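Local coordinates for protein aldehyde reductase YahK (Escherichia coli, PDB 1UUF) that catalyses the NADPH-dependent, zinc-requiring reduction of a wide range of aldehydes to their alcohols, strongly preferring NADPH to NADH and leaving ketones untouched, at residues A192-K196 with M217-V221; I23-G27 with Y149-I153; T275-K279 with N301-R307. The contacts are given in a common frame with arbitrary orientation. Numbering follows the deposited sequence.

Contact 2 comes first along the chain, then contact 1, then contact 3, each closing before the next opens. Contact 2 belongs to the GroES-like domain that carries the catalytic zinc; it ties the first modelled strand, 24-27, to the chain leading into strand 152-156. Contacts 1 and 3 both lie at the margins of the six-stranded parallel sheet of the Rossmann-type domain, one where strands 197-201 and 220-225 begin, the other beside strands 282-286 and 308-311. Their centres are about 20 Å apart, whereas the centre of contact 2 is about 40 Å from that of contact 1 and about 47 Å from that of contact 3, reflecting the two-domain build of zinc-containing alcohol dehydrogenases.

Contact 1. Residues A192-K196 with M217-V221; sequences AGPGK and MGAHV
Residues 192-196 form a loop containing a type II beta turn from Gly193 to Lys196, closed by Lys196 N to Gly193 O at 3.0 Å; Gly195 takes the positive phi (86/-3) usual at the third position of such a turn. Opposite, Gly218 (93/8) ends helix 205-216 in a Schellman motif, and the chain straightens through Ala219 into a strand at His220. The backbones lie close, Gly193 CA 4.3 Å from Ala219 CA and Pro194 CA 4.7 Å from Gly218 CA. A single direct hydrogen bond joins them, His220 N to Lys196 O (2.9 Å, 167°). Three CA-H...O contacts add to it: Gly193 CA to Met217 O at 3.4 Å, Ala219 CA to Gly193 O and Pro194 CA to Gly218 O, both at 3.3 Å. A water accepts from Gly195 N (3.0 Å) and donates to Gly218 O (3.2 Å). A side chain on Gly218 would strike the ring of Pro194. Ala219 CB meets Lys196 O at 3.6 Å, and Ala192 CB lies 4.2 Å from SD of Met217, an extended mtt rotamer. The lysine amine turns back to Gln191 O. Met217 also packs on Tyr184 and Leu187 of helix 176-189, while Ala192 and Ala219 touch Val198; the contact lies where parallel strands 197-201 and 220-225, linked through helix 205-216 in a Rossmann-type beta-alpha-beta crossover, begin side by side.

Contact 2. Residues I23-G27 with Y149-I153; sequences IKAVG and YSQQI
Strand 24-27, which also pairs with strand 36-39, runs antiparallel to the chain entering strand 152-156, the end-to-end directions 171° apart, with one beta bridge pairing Ala25 and Ser150 (CA-CA 3.9 Å). At Tyr149 (-81/54) the carbonyl O accepts from Val26 N at 2.9 Å and lies 3.1 Å from Ala25 CB. The tyrosine is an m rotamer with chi2 near 7°; its CB rests 4.4 Å from Val26 CB, and its OH bonds to Tyr348 OH. Its side chain comes about 6 Å from that of the catalytic zinc ligand Cys60. Ser150 is extended (-150/173), its CA 3.3 Å from Lys24 O in a CA-H...O contact and its CB 3.6 Å from Ala25 CB; OG, in the p rotamer, binds Gly147 O and Arg42. Gln151 leaves the extended course (-79/-31). Its N donates to Lys24 O at 3.0 Å, and its side chain (m, t, chi3 -57°) reaches across, so that OE1 accepts from Lys24 N at 2.9 Å. Gln151 thus holds both the backbone N-H and the C=O of Lys24. Gln152 begins strand 152-156 beside Ile23, whose CD1 reaches its side chain, and Ile153 turns to strand 49-58. The Gln151 side chain takes the place of that residue's own backbone carbonyl, which its backbone angles turn away from Lys24, so a side-chain bond substitutes for a backbone one in holding the N-terminal strand.

Contact 3. Residues T275-K279 with N301-R307; sequences TTLLK and NLIMKRR
Arg307 loses 94 Å² to this contact, more than any other residue here. Its side chain, m at chi1 and extended through chi2 and chi3, reaches the type I turn from Thr275 to Leu278, which is closed by Leu278 N to Thr275 O at 3.1 Å. NE and NH2 of Arg307 both donate to Leu278 O at 2.9 Å, a bifurcated grip, while NH1 turns back to Asn301 O, also at 2.9 Å. Thr275 O lies over one face of the guanidinium. Arg307 N meanwhile bonds to Leu302 O at 2.9 Å, after Arg306 has passed through left-handed backbone angles (50/52). Both segments border the Rossmann-type sheet: 275-279 runs from helix 271-275 toward strand 282-286, while residues 301-307 lead from helix 299-303 into strand 308-311, the outermost of the sheet within this chain, where Arg307 makes backbone hydrogen bonds to the second subunit. Thr275 buries 60 Å²; with chi1 m, its CG2 touches Asn301 CB at 3.7 Å and Leu302 CD2 at 3.8 Å, while OG1 bonds to Leu271 O. Thr276 gives up 47 Å², its CG2 3.7 Å from Asn301 OD1. Beyond these, Lys305 forms a salt bridge with Asp128 of the second subunit.

Contact 1. Residues A192-K196 with M217-V221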
loop_
_atom_site.group_PDB
_atom_site.type_symbol
_atom_site.label_atom_id
_atom_site.label_comp_id
_atom_site.label_asym_id
_atom_site.label_seq_id
_atom_site.Cartn_x
_atom_site.Cartn_y
_atom_site.Cartn_z
ATOM N N ALA A 192 7.941 -2.565 -13.425
ATOM C CA ALA A 192 7.230 -2.408 -14.688
ATOM C C ALA A 192 8.121 -2.988 -15.777
ATOM O O ALA A 192 9.333 -2.795 -15.753
ATOM C CB ALA A 192 6.969 -0.933 -14.965
ATOM N N GLY A 193 7.530 -3.703 -16.730
ATOM C CA GLY A 193 8.326 -4.284 -17.799
ATOM C C GLY A 193 7.509 -5.210 -18.670
ATOM O O GLY A 193 6.291 -5.254 -18.535
ATOM N N PRO A 194 8.147 -5.962 -19.581
ATOM C CA PRO A 194 7.398 -6.876 -20.449
ATOM C C PRO A 194 6.498 -7.808 -19.640
ATOM O O PRO A 194 6.904 -8.320 -18.598
ATOM C CB PRO A 194 8.502 -7.638 -21.178
ATOM C CG PRO A 194 9.601 -6.630 -21.271
ATOM C CD PRO A 194 9.589 -6.006 -19.888
ATOM N N GLY A 195 5.273 -8.013 -20.115
ATOM C CA GLY A 195 4.353 -8.896 -19.420
ATOM C C GLY A 195 3.557 -8.240 -18.310
ATOM O O GLY A 195 2.713 -8.884 -17.687
ATOM N N LYS A 196 3.827 -6.963 -18.054
ATOM C CA LYS A 196 3.122 -6.226 -17.011
ATOM C C LYS A 196 2.195 -5.197 -17.633
ATOM O O LYS A 196 2.555 -4.544 -18.611
ATOM C CB LYS A 196 4.113 -5.489 -16.106
ATOM C CG LYS A 196 5.150 -6.374 -15.437
ATOM C CD LYS A 196 4.501 -7.425 -14.553
ATOM C CE LYS A 196 5.546 -8.167 -13.736
ATOM N NZ LYS A 196 6.205 -7.261 -12.758
ATOM N N MET A 217 10.280 0.772 -20.965
ATOM C CA MET A 217 10.591 -0.378 -20.121
ATOM C C MET A 217 9.947 -1.649 -20.655
ATOM O O MET A 217 10.216 -2.746 -20.165
ATOM C CB MET A 217 10.125 -0.122 -18.692
ATOM C CG MET A 217 10.973 0.895 -17.961
ATOM S SD MET A 217 10.368 1.168 -16.291
ATOM C CE MET A 217 11.186 2.668 -15.894
ATOM N N GLY A 218 9.080 -1.497 -21.650
ATOM C CA GLY A 218 8.443 -2.654 -22.250
ATOM C C GLY A 218 7.100 -3.089 -21.700
ATOM O O GLY A 218 6.602 -4.146 -22.074
ATOM N N ALA A 219 6.502 -2.292 -20.819
ATOM C CA ALA A 219 5.207 -2.654 -20.259
ATOM C C ALA A 219 4.084 -2.301 -21.229
ATOM O O ALA A 219 4.288 -1.541 -22.177
ATOM C CB ALA A 219 4.988 -1.925 -18.933
ATOM N N HIS A 220 2.913 -2.890 -21.013
ATOM C CA HIS A 220 1.749 -2.566 -21.823
ATOM C C HIS A 220 1.205 -1.383 -21.035
ATOM O O HIS A 220 0.792 -1.534 -19.885
ATOM C CB HIS A 220 0.745 -3.713 -21.829
ATOM C CG HIS A 220 -0.492 -3.417 -22.614
ATOM N ND1 HIS A 220 -1.534 -2.670 -22.110
ATOM C CD2 HIS A 220 -0.843 -3.745 -23.881
ATOM C CE1 HIS A 220 -2.473 -2.549 -23.031
ATOM N NE2 HIS A 220 -2.078 -3.192 -24.115
ATOM N N VAL A 221 1.216 -0.207 -21.651
ATOM C CA VAL A 221 0.802 1.011 -20.966
ATOM C C VAL A 221 -0.584 1.556 -21.285
ATOM O O VAL A 221 -0.941 1.730 -22.445
ATOM C CB VAL A 221 1.824 2.133 -21.243
ATOM C CG1 VAL A 221 1.456 3.393 -20.468
ATOM C CG2 VAL A 221 3.217 1.657 -20.872
HETATM O O HOH W 1 4.310 -6.387 -22.462
#

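Contact 2. Residues I23-G27 with Y149-I153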
loop_
_atom_site.group_PDB
_atom_site.type_symbol
_atom_site.label_atom_id
_atom_site.label_comp_id
_atom_site.label_asym_id
_atom_site.label_seq_id
_atom_site.Cartn_x
_atom_site.Cartn_y
_atom_site.Cartn_z
ATOM N N ILE A 23 26.468 36.458 -9.449
ATOM C CA ILE A 23 25.651 35.341 -10.011
ATOM C C ILE A 23 24.172 35.710 -10.082
ATOM O O ILE A 23 23.496 35.847 -9.061
ATOM C CB ILE A 23 25.822 34.065 -9.164
ATOM C CG1 ILE A 23 27.293 33.642 -9.193
ATOM C CG2 ILE A 23 24.925 32.950 -9.698
ATOM C CD1 ILE A 23 27.638 32.530 -8.240
ATOM N N LYS A 24 23.674 35.871 -11.304
ATOM C CA LYS A 24 22.283 36.237 -11.513
ATOM C C LYS A 24 21.333 35.068 -11.322
ATOM O O LYS A 24 21.676 33.914 -11.584
ATOM C CB LYS A 24 22.099 36.833 -12.910
ATOM C CG LYS A 24 22.818 38.157 -13.102
ATOM C CD LYS A 24 22.560 38.735 -14.481
ATOM C CE LYS A 24 23.233 40.091 -14.632
ATOM N NZ LYS A 24 24.701 40.005 -14.390
ATOM N N ALA A 25 20.132 35.384 -10.857
ATOM C CA ALA A 25 19.108 34.384 -10.618
ATOM C C ALA A 25 17.742 35.047 -10.612
ATOM O O ALA A 25 17.623 36.267 -10.763
ATOM C CB ALA A 25 19.358 33.691 -9.279
ATOM N N VAL A 26 16.712 34.230 -10.445
ATOM C CA VAL A 26 15.345 34.712 -10.381
ATOM C C VAL A 26 14.703 34.043 -9.174
ATOM O O VAL A 26 14.751 32.822 -9.034
ATOM C CB VAL A 26 14.557 34.348 -11.662
ATOM C CG1 VAL A 26 13.069 34.583 -11.450
ATOM C CG2 VAL A 26 15.057 35.188 -12.827
ATOM N N GLY A 27 14.124 34.849 -8.292
ATOM C CA GLY A 27 13.489 34.307 -7.105
ATOM C C GLY A 27 12.436 35.243 -6.552
ATOM O O GLY A 27 12.156 36.289 -7.141
ATOM N N TYR A 149 17.291 28.312 -10.695
ATOM C CA TYR A 149 16.881 29.479 -11.477
ATOM C C TYR A 149 18.039 30.457 -11.328
ATOM O O TYR A 149 17.851 31.605 -10.918
ATOM C CB TYR A 149 15.625 30.130 -10.901
ATOM C CG TYR A 149 14.321 29.389 -11.090
ATOM C CD1 TYR A 149 14.275 28.106 -11.634
ATOM C CD2 TYR A 149 13.126 29.971 -10.675
ATOM C CE1 TYR A 149 13.054 27.421 -11.752
ATOM C CE2 TYR A 149 11.919 29.304 -10.786
ATOM C CZ TYR A 149 11.885 28.031 -11.320
ATOM O OH TYR A 149 10.676 27.383 -11.386
ATOM N N SER A 150 19.239 29.991 -11.648
ATOM C CA SER A 150 20.437 30.806 -11.514
ATOM C C SER A 150 21.489 30.425 -12.549
ATOM O O SER A 150 21.331 29.443 -13.279
ATOM C CB SER A 150 21.005 30.637 -10.104
ATOM O OG SER A 150 21.229 29.267 -9.819
ATOM N N GLN A 151 22.568 31.201 -12.601
ATOM C CA GLN A 151 23.641 30.967 -13.561
ATOM C C GLN A 151 24.610 29.857 -13.182
ATOM O O GLN A 151 25.176 29.202 -14.057
ATOM C CB GLN A 151 24.452 32.246 -13.775
ATOM C CG GLN A 151 23.676 33.420 -14.323
ATOM C CD GLN A 151 24.570 34.623 -14.545
ATOM O OE1 GLN A 151 25.227 35.102 -13.620
ATOM N NE2 GLN A 151 24.609 35.109 -15.778
ATOM N N GLN A 152 24.820 29.666 -11.881
ATOM C CA GLN A 152 25.752 28.653 -11.394
ATOM C C GLN A 152 25.285 28.004 -10.097
ATOM O O GLN A 152 24.465 28.555 -9.370
ATOM C CB GLN A 152 27.134 29.279 -11.150
ATOM C CG GLN A 152 27.878 29.713 -12.407
ATOM C CD GLN A 152 29.201 30.405 -12.104
ATOM O OE1 GLN A 152 29.993 30.672 -13.009
ATOM N NE2 GLN A 152 29.441 30.707 -10.831
ATOM N N ILE A 153 25.816 26.816 -9.823
ATOM C CA ILE A 153 25.498 26.100 -8.595
ATOM C C ILE A 153 26.721 25.252 -8.258
ATOM O O ILE A 153 27.456 24.838 -9.155
ATOM C CB ILE A 153 24.223 25.218 -8.757
ATOM C CG1 ILE A 153 23.771 24.688 -7.389
ATOM C CG2 ILE A 153 24.495 24.071 -9.726
ATOM C CD1 ILE A 153 22.383 24.048 -7.399
#

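Contact 3. Residues T275-K279 with N301-R307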
loop_
_atom_site.group_PDB
_atom_site.type_symbol
_atom_site.label_atom_id
_atom_site.label_comp_id
_atom_site.label_asym_id
_atom_site.label_seq_id
_atom_site.Cartn_x
_atom_site.Cartn_y
_atom_site.Cartn_z
ATOM N N THR A 275 -8.520 1.667 -7.735
ATOM C CA THR A 275 -8.163 0.521 -6.909
ATOM C C THR A 275 -8.808 -0.751 -7.456
ATOM O O THR A 275 -8.191 -1.815 -7.468
ATOM C CB THR A 275 -8.597 0.743 -5.447
ATOM O OG1 THR A 275 -7.883 1.867 -4.914
ATOM C CG2 THR A 275 -8.288 -0.486 -4.601
ATOM N N THR A 276 -10.041 -0.638 -7.941
ATOM C CA THR A 276 -10.728 -1.806 -8.479
ATOM C C THR A 276 -10.133 -2.284 -9.798
ATOM O O THR A 276 -10.456 -3.376 -10.262
ATOM C CB THR A 276 -12.232 -1.535 -8.686
ATOM O OG1 THR A 276 -12.407 -0.530 -9.690
ATOM C CG2 THR A 276 -12.865 -1.067 -7.392
ATOM N N LEU A 277 -9.259 -1.476 -10.398
ATOM C CA LEU A 277 -8.619 -1.846 -11.662
ATOM C C LEU A 277 -7.345 -2.663 -11.423
ATOM O O LEU A 277 -6.745 -3.186 -12.363
ATOM C CB LEU A 277 -8.253 -0.595 -12.469
ATOM C CG LEU A 277 -9.348 0.438 -12.733
ATOM C CD1 LEU A 277 -8.797 1.509 -13.665
ATOM C CD2 LEU A 277 -10.569 -0.231 -13.347
ATOM N N LEU A 278 -6.933 -2.763 -10.163
ATOM C CA LEU A 278 -5.727 -3.509 -9.804
ATOM C C LEU A 278 -5.954 -5.007 -9.645
ATOM O O LEU A 278 -6.977 -5.431 -9.120
ATOM C CB LEU A 278 -5.159 -2.985 -8.486
ATOM C CG LEU A 278 -4.644 -1.551 -8.426
ATOM C CD1 LEU A 278 -4.342 -1.195 -6.971
ATOM C CD2 LEU A 278 -3.399 -1.416 -9.289
ATOM N N LYS A 279 -4.984 -5.800 -10.090
ATOM C CA LYS A 279 -5.062 -7.251 -9.946
ATOM C C LYS A 279 -4.787 -7.551 -8.481
ATOM O O LYS A 279 -4.423 -6.659 -7.714
ATOM C CB LYS A 279 -3.979 -7.938 -10.777
ATOM C CG LYS A 279 -4.127 -7.781 -12.277
ATOM C CD LYS A 279 -2.852 -8.202 -12.992
ATOM C CE LYS A 279 -2.481 -9.649 -12.691
ATOM N NZ LYS A 279 -1.245 -10.045 -13.424
ATOM N N ASN A 301 -12.142 -2.559 -1.040
ATOM C CA ASN A 301 -11.437 -2.896 -2.269
ATOM C C ASN A 301 -9.983 -3.292 -2.052
ATOM O O ASN A 301 -9.417 -4.036 -2.852
ATOM C CB ASN A 301 -11.537 -1.740 -3.267
ATOM C CG ASN A 301 -12.964 -1.491 -3.716
ATOM O OD1 ASN A 301 -13.674 -2.423 -4.097
ATOM N ND2 ASN A 301 -13.391 -0.234 -3.676
ATOM N N LEU A 302 -9.373 -2.809 -0.973
ATOM C CA LEU A 302 -7.990 -3.177 -0.691
ATOM C C LEU A 302 -7.970 -4.580 -0.097
ATOM O O LEU A 302 -7.141 -5.412 -0.454
ATOM C CB LEU A 302 -7.352 -2.210 0.312
ATOM C CG LEU A 302 -7.125 -0.757 -0.110
ATOM C CD1 LEU A 302 -6.434 -0.020 1.020
ATOM C CD2 LEU A 302 -6.285 -0.707 -1.377
ATOM N N ILE A 303 -8.900 -4.834 0.814
ATOM C CA ILE A 303 -8.989 -6.129 1.480
ATOM C C ILE A 303 -9.334 -7.299 0.567
ATOM O O ILE A 303 -8.687 -8.343 0.618
ATOM C CB ILE A 303 -10.017 -6.068 2.627
ATOM C CG1 ILE A 303 -9.436 -5.242 3.775
ATOM C CG2 ILE A 303 -10.376 -7.470 3.102
ATOM C CD1 ILE A 303 -10.414 -4.984 4.901
ATOM N N MET A 304 -10.352 -7.118 -0.266
ATOM C CA MET A 304 -10.816 -8.166 -1.167
ATOM C C MET A 304 -9.778 -8.771 -2.107
ATOM O O MET A 304 -9.945 -9.907 -2.545
ATOM C CB MET A 304 -11.997 -7.654 -1.996
ATOM C CG MET A 304 -13.272 -7.437 -1.197
ATOM S SD MET A 304 -13.889 -8.968 -0.459
ATOM C CE MET A 304 -14.625 -9.763 -1.897
ATOM N N LYS A 305 -8.714 -8.034 -2.418
ATOM C CA LYS A 305 -7.698 -8.550 -3.332
ATOM C C LYS A 305 -6.272 -8.291 -2.873
ATOM O O LYS A 305 -5.340 -8.386 -3.671
ATOM C CB LYS A 305 -7.889 -7.940 -4.725
ATOM C CG LYS A 305 -9.164 -8.381 -5.433
ATOM C CD LYS A 305 -9.100 -9.849 -5.817
ATOM C CE LYS A 305 -10.314 -10.249 -6.643
ATOM N NZ LYS A 305 -10.292 -11.699 -6.967
ATOM N N ARG A 306 -6.108 -7.978 -1.593
ATOM C CA ARG A 306 -4.794 -7.686 -1.027
ATOM C C ARG A 306 -4.058 -6.668 -1.889
ATOM O O ARG A 306 -2.916 -6.881 -2.312
ATOM C CB ARG A 306 -3.958 -8.963 -0.892
ATOM C CG ARG A 306 -2.773 -8.780 0.052
ATOM C CD ARG A 306 -2.255 -10.117 0.568
ATOM N NE ARG A 306 -1.706 -10.938 -0.507
ATOM C CZ ARG A 306 -1.338 -12.206 -0.366
ATOM N NH1 ARG A 306 -1.463 -12.810 0.810
ATOM N NH2 ARG A 306 -0.842 -12.870 -1.403
ATOM N N ARG A 307 -4.734 -5.558 -2.153
ATOM C CA ARG A 307 -4.166 -4.481 -2.954
ATOM C C ARG A 307 -3.574 -3.456 -2.010
ATOM O O ARG A 307 -3.826 -3.492 -0.806
ATOM C CB ARG A 307 -5.252 -3.812 -3.781
ATOM C CG ARG A 307 -5.850 -4.677 -4.866
ATOM C CD ARG A 307 -7.246 -4.179 -5.168
ATOM N NE ARG A 307 -7.811 -4.747 -6.384
ATOM C CZ ARG A 307 -9.115 -4.874 -6.598
ATOM N NH1 ARG A 307 -9.978 -4.483 -5.670
ATOM N NH2 ARG A 307 -9.555 -5.374 -7.744
#